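Local coordinates for protein aspartate aminotransferase, mitochondrial (Trypanosoma brucei brucei, PDB 4W5K) that binds pyridoxal 5'-phosphate as a homodimer and probably catalyses amino-group transfer between L-aspartate and 2-oxoglutarate, at residues Val31-Ile35 with His365-Thr369; Asp89-Ala93 with Ala262-Ala267; Asn119-Asp125 with Met140-Ser146; Arg316-Arg321 with Val376-Asn380. The protein carries 1 engineered substitution. One frame throughout, in Å; residues are numbered along the deposited sequence.

Contact 1: Val31-Ile35 with His365-Thr369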
# COMPACT_ATOMS: atom_id res chain seq x y z
N VAL A 31 -29.37 13.22 7.17
CA VAL A 31 -29.00 11.82 6.99
C VAL A 31 -27.97 11.69 5.86
O VAL A 31 -28.14 12.27 4.79
CB VAL A 31 -30.24 10.94 6.65
CG1 VAL A 31 -29.82 9.48 6.49
CG2 VAL A 31 -31.33 11.08 7.72
N ASN A 32 -26.90 10.95 6.12
CA ASN A 32 -25.86 10.76 5.12
C ASN A 32 -26.00 9.41 4.44
O ASN A 32 -25.64 8.38 5.01
CB ASN A 32 -24.46 10.90 5.75
CG ASN A 32 -23.34 10.91 4.71
OD1 ASN A 32 -23.58 10.80 3.51
ND2 ASN A 32 -22.10 11.07 5.18
N LEU A 33 -26.53 9.42 3.22
CA LEU A 33 -26.69 8.19 2.46
C LEU A 33 -25.66 8.13 1.34
O LEU A 33 -25.91 7.59 0.26
CB LEU A 33 -28.12 8.09 1.90
CG LEU A 33 -29.23 8.07 2.96
CD1 LEU A 33 -30.58 7.88 2.27
CD2 LEU A 33 -29.00 6.96 3.97
N SER A 34 -24.47 8.68 1.61
CA SER A 34 -23.43 8.72 0.60
C SER A 34 -22.19 7.96 1.06
O SER A 34 -21.19 7.89 0.34
CB SER A 34 -23.05 10.16 0.27
OG SER A 34 -22.25 10.72 1.30
N ILE A 35 -22.27 7.37 2.25
CA ILE A 35 -21.12 6.73 2.86
C ILE A 35 -20.71 5.46 2.13
O ILE A 35 -21.50 4.84 1.43
CB ILE A 35 -21.37 6.40 4.35
CG1 ILE A 35 -22.51 5.40 4.49
CG2 ILE A 35 -21.71 7.66 5.12
CD1 ILE A 35 -22.61 4.82 5.88
N HIS A 365 -32.43 17.55 3.79
CA HIS A 365 -31.05 17.39 4.26
C HIS A 365 -30.65 15.91 4.29
O HIS A 365 -29.89 15.46 5.16
CB HIS A 365 -30.88 18.04 5.62
CG HIS A 365 -31.27 19.49 5.64
ND1 HIS A 365 -30.36 20.50 5.44
CD2 HIS A 365 -32.47 20.08 5.79
CE1 HIS A 365 -30.99 21.67 5.49
NE2 HIS A 365 -32.27 21.44 5.70
N ILE A 366 -31.19 15.17 3.33
CA ILE A 366 -30.78 13.80 3.06
C ILE A 366 -29.78 13.81 1.91
O ILE A 366 -30.10 14.30 0.82
CB ILE A 366 -31.99 12.90 2.74
CG1 ILE A 366 -32.94 12.85 3.95
CG2 ILE A 366 -31.54 11.50 2.33
CD1 ILE A 366 -34.30 12.23 3.63
N TYR A 367 -28.58 13.29 2.15
CA TYR A 367 -27.50 13.38 1.18
C TYR A 367 -27.22 12.06 0.47
O TYR A 367 -26.89 11.06 1.11
CB TYR A 367 -26.21 13.87 1.87
CG TYR A 367 -26.24 15.33 2.25
CD1 TYR A 367 -27.03 15.78 3.30
CD2 TYR A 367 -25.46 16.26 1.57
CE1 TYR A 367 -27.05 17.13 3.65
CE2 TYR A 367 -25.48 17.60 1.90
CZ TYR A 367 -26.28 18.03 2.95
OH TYR A 367 -26.29 19.36 3.29
N MET A 368 -27.36 12.07 -0.85
CA MET A 368 -26.97 10.94 -1.68
C MET A 368 -26.45 11.51 -2.99
O MET A 368 -26.70 12.69 -3.29
CB MET A 368 -28.13 9.96 -1.91
CG MET A 368 -29.19 10.43 -2.87
SD MET A 368 -30.56 9.24 -3.03
CE MET A 368 -31.21 9.24 -1.38
N THR A 369 -25.70 10.72 -3.75
CA THR A 369 -25.11 11.22 -4.99
C THR A 369 -26.20 11.38 -6.06
O THR A 369 -27.25 10.73 -6.00
CB THR A 369 -23.97 10.30 -5.50
OG1 THR A 369 -24.34 8.93 -5.34
CG2 THR A 369 -22.69 10.55 -4.71
O HOH W 1 -24.87 8.17 -2.31
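Three backbone hydrogen bonds tie the two segments in parallel: V31 N donates to H365 O (3.1 Å), Y367 N to V31 O (2.9 Å), and L33 N to Y367 O (2.7 Å). They make a minimal two-stranded parallel sheet, V31 paired with I366 and N32 with Y367, joining N- and C-terminal parts of the chain into the small domain, as in other class I aminotransferases. Past L33 a water takes over, donating to L33 O (2.8 Å) and accepting from T369 N (3.0 Å). The turn out of the first strand is an Asx turn, N32 OD1 accepting from S34 N (3.0 Å) and from S34 OG (2.6 Å). L33 CD1 extends the apolar V31 and I366 face, lying 3.7 Å from I366 CG2 and 3.9 Å from M368 CE. H365 ND1 and Y367 OH both hydrogen-bond to D25 OD2, just beyond helix 19-24, whose F22 touches N32. Helix 384-395 covers V31 and I366 through V387, while helix 354-364 packs V357 and L360 against M368.

Contact 2: Asp89-Ala93 with Ala262-Ala267; sequences DGRIA and ASAEEA
This is a helix N-terminus packed against the start of an edge strand in the large mixed sheet of the PLP-dependent aminotransferase fold. Residues 89-93 leave helix 85-88 through a Schellman motif, with G90 at positive phi (75/23), which favours glycine; R91 follows at -95/9, and I92 (-105/120) and A93 (-85/126) are extended as strand 92-97 begins. In 262-267, S263 (-164/163) is the N-cap of helix 264-282. Its p rotamer lets OG accept from E266 N (3.1 Å), and the first helical turn closes with A267 N to S263 O (3.0 Å). E266, m at chi1 and extended at chi2 (t), has OE1 accepting from A262 N (3.0 Å). R91 CA lies 3.8 Å from S263 O. The R91 rotamer is p, t, t with chi4 near 73°; its CD passes 4.1 Å from A262 O, and NH1 hydrogen-bonds to T261 O. I92 (m, t) has its CA-to-CB bond away from the helix and touches H258 of strand 255-260. The small alanines permit close backbone approach, the nearest CA pairs being R91 with A264 (4.4 Å) and A93 with A267 (4.6 Å). The segments share no conventional hydrogen bond; they pack, and A264 CA makes a CA-H...O contact of 3.3 Å with G90 O. A267 CB sits 3.6 Å from both G90 O and R91 O, and 4.0 Å from A93 CB.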
# COMPACT_ATOMS: atom_id res chain seq x y z
N ASP A 89 -4.02 -28.53 -7.08
CA ASP A 89 -2.93 -28.79 -8.01
C ASP A 89 -1.87 -27.68 -8.05
O ASP A 89 -0.89 -27.77 -8.79
CB ASP A 89 -3.49 -29.02 -9.42
CG ASP A 89 -4.47 -30.18 -9.48
OD1 ASP A 89 -4.41 -31.06 -8.59
OD2 ASP A 89 -5.29 -30.21 -10.42
N GLY A 90 -2.08 -26.62 -7.27
CA GLY A 90 -1.10 -25.55 -7.17
C GLY A 90 -1.08 -24.65 -8.39
O GLY A 90 -0.08 -23.98 -8.66
N ARG A 91 -2.17 -24.60 -9.14
CA ARG A 91 -2.08 -23.86 -10.39
C ARG A 91 -2.57 -22.43 -10.24
O ARG A 91 -2.64 -21.69 -11.22
CB ARG A 91 -2.81 -24.60 -11.53
CG ARG A 91 -4.29 -24.85 -11.43
CD ARG A 91 -4.67 -25.80 -12.61
NE ARG A 91 -6.12 -25.96 -12.76
CZ ARG A 91 -6.93 -25.02 -13.24
NH1 ARG A 91 -6.44 -23.84 -13.62
NH2 ARG A 91 -8.24 -25.26 -13.33
N ILE A 92 -2.83 -22.00 -9.00
CA ILE A 92 -3.25 -20.62 -8.77
C ILE A 92 -2.13 -19.75 -8.17
O ILE A 92 -1.61 -20.01 -7.08
CB ILE A 92 -4.49 -20.56 -7.84
CG1 ILE A 92 -5.61 -21.41 -8.43
CG2 ILE A 92 -4.99 -19.12 -7.70
CD1 ILE A 92 -6.93 -21.29 -7.65
N ALA A 93 -1.79 -18.71 -8.92
CA ALA A 93 -0.79 -17.73 -8.48
C ALA A 93 -1.45 -16.66 -7.61
O ALA A 93 -2.41 -16.03 -8.03
CB ALA A 93 -0.12 -17.10 -9.71
N ALA A 262 -2.52 -22.92 -16.14
CA ALA A 262 -2.59 -24.33 -16.51
C ALA A 262 -1.77 -25.27 -15.61
O ALA A 262 -1.96 -26.48 -15.65
CB ALA A 262 -2.15 -24.51 -17.95
N SER A 263 -0.86 -24.74 -14.80
CA SER A 263 0.07 -25.64 -14.11
C SER A 263 0.76 -24.95 -12.95
O SER A 263 0.77 -23.72 -12.88
CB SER A 263 1.11 -26.19 -15.08
OG SER A 263 2.04 -25.18 -15.49
N ALA A 264 1.34 -25.72 -12.04
CA ALA A 264 2.06 -25.09 -10.94
C ALA A 264 3.27 -24.30 -11.46
O ALA A 264 3.60 -23.26 -10.90
CB ALA A 264 2.49 -26.12 -9.90
N GLU A 265 3.88 -24.76 -12.55
CA GLU A 265 5.00 -24.02 -13.15
C GLU A 265 4.57 -22.67 -13.71
O GLU A 265 5.30 -21.68 -13.59
CB GLU A 265 5.67 -24.85 -14.26
CG GLU A 265 6.57 -25.95 -13.73
CD GLU A 265 7.57 -25.44 -12.70
OE1 GLU A 265 8.32 -24.48 -13.00
OE2 GLU A 265 7.59 -25.98 -11.57
N GLU A 266 3.41 -22.63 -14.37
CA GLU A 266 2.90 -21.36 -14.85
C GLU A 266 2.58 -20.44 -13.67
O GLU A 266 2.87 -19.25 -13.72
CB GLU A 266 1.67 -21.58 -15.75
CG GLU A 266 2.04 -22.13 -17.15
CD GLU A 266 0.83 -22.25 -18.05
OE1 GLU A 266 -0.25 -21.73 -17.66
OE2 GLU A 266 0.92 -22.86 -19.14
N ALA A 267 2.04 -20.99 -12.59
CA ALA A 267 1.66 -20.15 -11.47
C ALA A 267 2.90 -19.55 -10.83
O ALA A 267 2.90 -18.38 -10.45
CB ALA A 267 0.84 -20.95 -10.44

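Contact 3: Asn119-Asp125 with Met140-Ser146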
# COMPACT_ATOMS: atom_id res chain seq x y z
N ASN A 119 -5.27 -4.43 -24.45
CA ASN A 119 -5.42 -2.97 -24.35
C ASN A 119 -6.85 -2.49 -24.07
O ASN A 119 -7.10 -1.29 -24.05
CB ASN A 119 -4.89 -2.31 -25.61
CG ASN A 119 -5.50 -2.88 -26.86
OD1 ASN A 119 -6.61 -3.44 -26.83
ND2 ASN A 119 -4.79 -2.77 -27.97
N ARG A 120 -7.76 -3.43 -23.81
CA ARG A 120 -9.17 -3.11 -23.56
C ARG A 120 -9.70 -4.06 -22.47
O ARG A 120 -9.24 -5.20 -22.35
CB ARG A 120 -9.98 -3.23 -24.85
CG ARG A 120 -11.40 -2.77 -24.71
CD ARG A 120 -12.26 -3.14 -25.93
NE ARG A 120 -11.86 -2.45 -27.15
CZ ARG A 120 -12.73 -1.95 -28.03
NH1 ARG A 120 -14.03 -2.05 -27.79
NH2 ARG A 120 -12.30 -1.35 -29.13
N ILE A 121 -10.62 -3.57 -21.63
CA ILE A 121 -11.27 -4.43 -20.64
C ILE A 121 -12.75 -4.01 -20.61
O ILE A 121 -13.07 -2.82 -20.69
CB ILE A 121 -10.62 -4.33 -19.24
CG1 ILE A 121 -11.31 -5.27 -18.24
CG2 ILE A 121 -10.59 -2.90 -18.75
CD1 ILE A 121 -10.53 -5.40 -16.89
N TYR A 122 -13.64 -4.99 -20.57
CA TYR A 122 -15.07 -4.73 -20.63
C TYR A 122 -15.64 -4.74 -19.21
O TYR A 122 -15.37 -5.67 -18.46
CB TYR A 122 -15.80 -5.77 -21.48
CG TYR A 122 -15.61 -5.60 -22.96
CD1 TYR A 122 -14.42 -5.96 -23.56
CD2 TYR A 122 -16.63 -5.09 -23.76
CE1 TYR A 122 -14.24 -5.82 -24.94
CE2 TYR A 122 -16.46 -4.93 -25.13
CZ TYR A 122 -15.27 -5.30 -25.71
OH TYR A 122 -15.10 -5.16 -27.08
N GLY A 123 -16.44 -3.73 -18.86
CA GLY A 123 -17.03 -3.68 -17.52
C GLY A 123 -18.50 -3.33 -17.66
O GLY A 123 -18.95 -2.91 -18.72
N PRO A 124 -19.27 -3.50 -16.57
CA PRO A 124 -20.71 -3.20 -16.70
C PRO A 124 -20.93 -1.71 -17.00
O PRO A 124 -20.15 -0.86 -16.52
CB PRO A 124 -21.29 -3.59 -15.32
CG PRO A 124 -20.12 -3.57 -14.37
CD PRO A 124 -18.89 -3.94 -15.21
N ASP A 125 -21.97 -1.41 -17.77
CA ASP A 125 -22.24 -0.04 -18.23
C ASP A 125 -22.36 0.93 -17.06
O ASP A 125 -21.91 2.07 -17.14
CB ASP A 125 -23.49 -0.00 -19.13
CG ASP A 125 -24.74 -0.63 -18.50
OD1 ASP A 125 -24.74 -0.99 -17.31
OD2 ASP A 125 -25.73 -0.74 -19.23
N MET A 140 -5.08 -0.16 -20.09
CA MET A 140 -6.30 -0.66 -20.74
C MET A 140 -7.46 0.30 -20.65
O MET A 140 -7.75 0.86 -19.58
CB MET A 140 -6.70 -2.01 -20.15
CG MET A 140 -5.65 -3.12 -20.38
SD MET A 140 -5.91 -4.42 -19.16
CE MET A 140 -7.30 -5.26 -19.88
N GLU A 141 -8.17 0.43 -21.77
CA GLU A 141 -9.41 1.18 -21.83
C GLU A 141 -10.62 0.37 -21.36
O GLU A 141 -10.94 -0.67 -21.93
CB GLU A 141 -9.64 1.66 -23.27
CG GLU A 141 -10.84 2.56 -23.40
CD GLU A 141 -11.15 2.87 -24.85
OE1 GLU A 141 -10.42 2.39 -25.73
OE2 GLU A 141 -12.14 3.59 -25.09
N LEU A 142 -11.28 0.84 -20.31
CA LEU A 142 -12.52 0.22 -19.86
C LEU A 142 -13.66 0.57 -20.79
O LEU A 142 -13.90 1.75 -21.08
CB LEU A 142 -12.83 0.66 -18.43
CG LEU A 142 -14.08 0.08 -17.75
CD1 LEU A 142 -13.91 -1.40 -17.47
CD2 LEU A 142 -14.30 0.83 -16.43
N THR A 143 -14.35 -0.44 -21.29
CA THR A 143 -15.42 -0.23 -22.25
C THR A 143 -16.67 -0.98 -21.79
O THR A 143 -16.58 -2.06 -21.21
CB THR A 143 -14.99 -0.67 -23.65
OG1 THR A 143 -15.91 -0.18 -24.63
CG2 THR A 143 -14.89 -2.17 -23.75
N PRO A 144 -17.86 -0.40 -22.01
CA PRO A 144 -19.03 -1.01 -21.36
C PRO A 144 -19.66 -2.23 -22.03
O PRO A 144 -19.57 -2.39 -23.26
CB PRO A 144 -20.04 0.15 -21.34
CG PRO A 144 -19.69 0.92 -22.58
CD PRO A 144 -18.17 0.91 -22.60
N TYR A 145 -20.31 -3.06 -21.21
CA TYR A 145 -21.33 -4.01 -21.69
C TYR A 145 -22.66 -3.70 -21.01
O TYR A 145 -22.68 -3.21 -19.87
CB TYR A 145 -20.94 -5.48 -21.44
CG TYR A 145 -20.59 -5.90 -20.01
CD1 TYR A 145 -21.58 -6.10 -19.05
CD2 TYR A 145 -19.28 -6.15 -19.64
CE1 TYR A 145 -21.27 -6.51 -17.75
CE2 TYR A 145 -18.95 -6.56 -18.35
CZ TYR A 145 -19.94 -6.74 -17.41
OH TYR A 145 -19.62 -7.15 -16.14
N SER A 146 -23.75 -3.98 -21.71
CA SER A 146 -25.07 -3.79 -21.16
C SER A 146 -25.22 -4.56 -19.86
O SER A 146 -24.80 -5.72 -19.76
CB SER A 146 -26.13 -4.23 -22.17
OG SER A 146 -26.05 -3.48 -23.37
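Y122 carries the methyl of T143 over one face of its ring, a CH-pi contact with T143 CG2 3.4 Å from the centroid and 12° off the normal. The two residues are paired in the parallel strands of a beta-alpha-beta unit, 120-124 and 141-145, joined through helix 129-137 within the large sheet of the aminotransferase fold. The short strand axes approach to 4.4 Å and cross at -43°, a marked twist. Bonds run alternately: E141 N to N119 O (3.0 Å), I121 N to E141 O (2.9 Å), T143 N to I121 O (2.8 Å), G123 N to T143 O (2.9 Å) and Y145 N to G123 O (2.8 Å), with D125 N to Y145 O (2.9 Å) a weak last rung. On the face shared by I121 and L142, I121 CG2 meets L142 CD1 at 3.9 Å; L142 CD1 also fills the space where a side chain on G123 would clash. M140 CE adds to this packing, 3.5 Å from I121 CB. Helix 129-137 covers this face, F135 touching I121 and H131 touching L142. Y145, with chi1 p, turns its ring across the end of the first strand, and its hydroxyl hydrogen-bonds to L174 O of strand 172-176. The side chain of P124 lies about 9 Å from the bound PLP, and P124 CA makes a CH-pi contact over the Y145 ring, 3.7 Å from its centroid and 20° off the normal.

Contact 4: Arg316-Arg321 with Val376-Asn380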
# COMPACT_ATOMS: atom_id res chain seq x y z
N ARG A 316 -28.90 -7.09 8.51
CA ARG A 316 -29.33 -5.73 8.83
C ARG A 316 -29.55 -4.92 7.56
O ARG A 316 -30.53 -4.19 7.45
CB ARG A 316 -28.33 -4.97 9.73
CG ARG A 316 -28.96 -3.68 10.29
CD ARG A 316 -27.97 -2.80 11.06
NE ARG A 316 -27.17 -1.95 10.17
CZ ARG A 316 -27.62 -0.87 9.55
NH1 ARG A 316 -26.80 -0.15 8.78
NH2 ARG A 316 -28.90 -0.49 9.67
N ILE A 317 -28.65 -5.08 6.60
CA ILE A 317 -28.76 -4.40 5.32
C ILE A 317 -30.01 -4.87 4.57
O ILE A 317 -30.77 -4.06 4.03
CB ILE A 317 -27.52 -4.63 4.44
CG1 ILE A 317 -26.27 -4.02 5.09
CG2 ILE A 317 -27.71 -4.06 3.04
CD1 ILE A 317 -26.39 -2.52 5.36
N ALA A 318 -30.21 -6.18 4.51
CA ALA A 318 -31.41 -6.72 3.86
C ALA A 318 -32.69 -6.24 4.54
O ALA A 318 -33.66 -5.91 3.87
CB ALA A 318 -31.36 -8.25 3.85
N GLU A 319 -32.70 -6.20 5.87
CA GLU A 319 -33.91 -5.86 6.60
C GLU A 319 -34.22 -4.37 6.46
O GLU A 319 -35.38 -3.99 6.40
CB GLU A 319 -33.78 -6.25 8.08
CG GLU A 319 -35.11 -6.24 8.86
CD GLU A 319 -35.55 -4.85 9.31
OE1 GLU A 319 -36.78 -4.60 9.37
OE2 GLU A 319 -34.67 -4.02 9.61
N VAL A 320 -33.20 -3.52 6.40
CA VAL A 320 -33.49 -2.10 6.29
C VAL A 320 -33.98 -1.75 4.86
O VAL A 320 -34.81 -0.84 4.70
CB VAL A 320 -32.29 -1.21 6.70
CG1 VAL A 320 -31.27 -1.06 5.58
CG2 VAL A 320 -32.79 0.14 7.16
N ARG A 321 -33.49 -2.46 3.85
CA ARG A 321 -34.08 -2.38 2.50
C ARG A 321 -35.57 -2.73 2.52
O ARG A 321 -36.43 -1.99 1.97
CB ARG A 321 -33.33 -3.31 1.52
CG ARG A 321 -31.94 -2.81 1.10
CD ARG A 321 -31.22 -3.86 0.26
NE ARG A 321 -30.00 -3.39 -0.37
CZ ARG A 321 -29.95 -2.70 -1.51
NH1 ARG A 321 -31.08 -2.37 -2.13
NH2 ARG A 321 -28.78 -2.36 -2.05
N VAL A 376 -27.24 2.27 1.84
CA VAL A 376 -28.27 1.92 2.80
C VAL A 376 -27.71 1.61 4.19
O VAL A 376 -28.45 1.56 5.17
CB VAL A 376 -29.13 0.72 2.31
CG1 VAL A 376 -29.87 1.08 1.02
CG2 VAL A 376 -28.28 -0.51 2.09
N SER A 377 -26.40 1.42 4.29
CA SER A 377 -25.77 1.31 5.61
C SER A 377 -26.02 2.55 6.47
O SER A 377 -25.95 2.50 7.70
CB SER A 377 -24.26 1.06 5.45
OG SER A 377 -23.69 2.02 4.57
N GLY A 378 -26.34 3.67 5.83
CA GLY A 378 -26.63 4.89 6.57
C GLY A 378 -28.08 4.93 7.07
O GLY A 378 -28.45 5.79 7.88
N LEU A 379 -28.89 3.98 6.59
CA LEU A 379 -30.27 3.81 7.05
C LEU A 379 -30.30 2.93 8.30
O LEU A 379 -29.57 1.94 8.39
CB LEU A 379 -31.14 3.17 5.96
CG LEU A 379 -31.67 4.00 4.79
CD1 LEU A 379 -32.51 3.13 3.85
CD2 LEU A 379 -32.47 5.19 5.27
N ASN A 380 -31.18 3.27 9.25
CA ASN A 380 -31.33 2.45 10.43
C ASN A 380 -32.70 2.63 11.08
O ASN A 380 -33.56 3.33 10.54
CB ASN A 380 -30.23 2.76 11.45
CG ASN A 380 -30.13 4.23 11.74
OD1 ASN A 380 -31.08 4.85 12.23
ND2 ASN A 380 -28.97 4.81 11.42
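About one and a half turns of the long helix 300-331, with V320 N bonded to R316 O (2.9 Å) and R321 N to I317 O (3.2 Å), pack against a short 3-10 turn in which L379 N reaches V376 O (2.8 Å). Here the loop after the antiparallel pair 347-349/373-375 of the aminotransferase fold lies on the helix. R316 lies across the loop: NH2 donates to L379 O (2.8 Å) and NH1 makes a weak bond to S377 O (3.0 Å), both acceptors near the guanidinium plane. The same arginine also reaches R39 O and Y38 OH, tying the loop to residues 38-39. Beneath it the contact is apolar and buried: I317 CG2 touches V376 CG2 at 3.7 Å, and I317 CD1 approaches S377 CA to 3.9 Å. R321, bonded to I340 O and G345 O, sets its NE 4.2 Å from V376 CG2. V320 has its CA-to-CB bond toward the loop, and its CG2 lies 3.7 Å from L379 CB.

Overall arrangement
Contacts 1 and 4 adjoin, their centres about 14 Å apart; L33 and I35 touch S377, G378 and L379. Their segments alternate along the chain, interlocking the N-terminal 31-35 with the C-terminal part. Contacts 2 and 3 involve the large mixed sheet, at its edge strand 92-97 and at strands 120-124 and 141-149, with centres about 28 Å apart. Both close within the span from 31-35 to 365-369, contact 3 lying inside contact 2, and both before contact 4 opens. Contact 2, about 46 Å from contact 1 between centres, lies away from the PLP site, whereas side chains of contacts 3, 4 and 1 (P124, S377 and S34) come within about 9, 11 and 13 Å of a bound PLP.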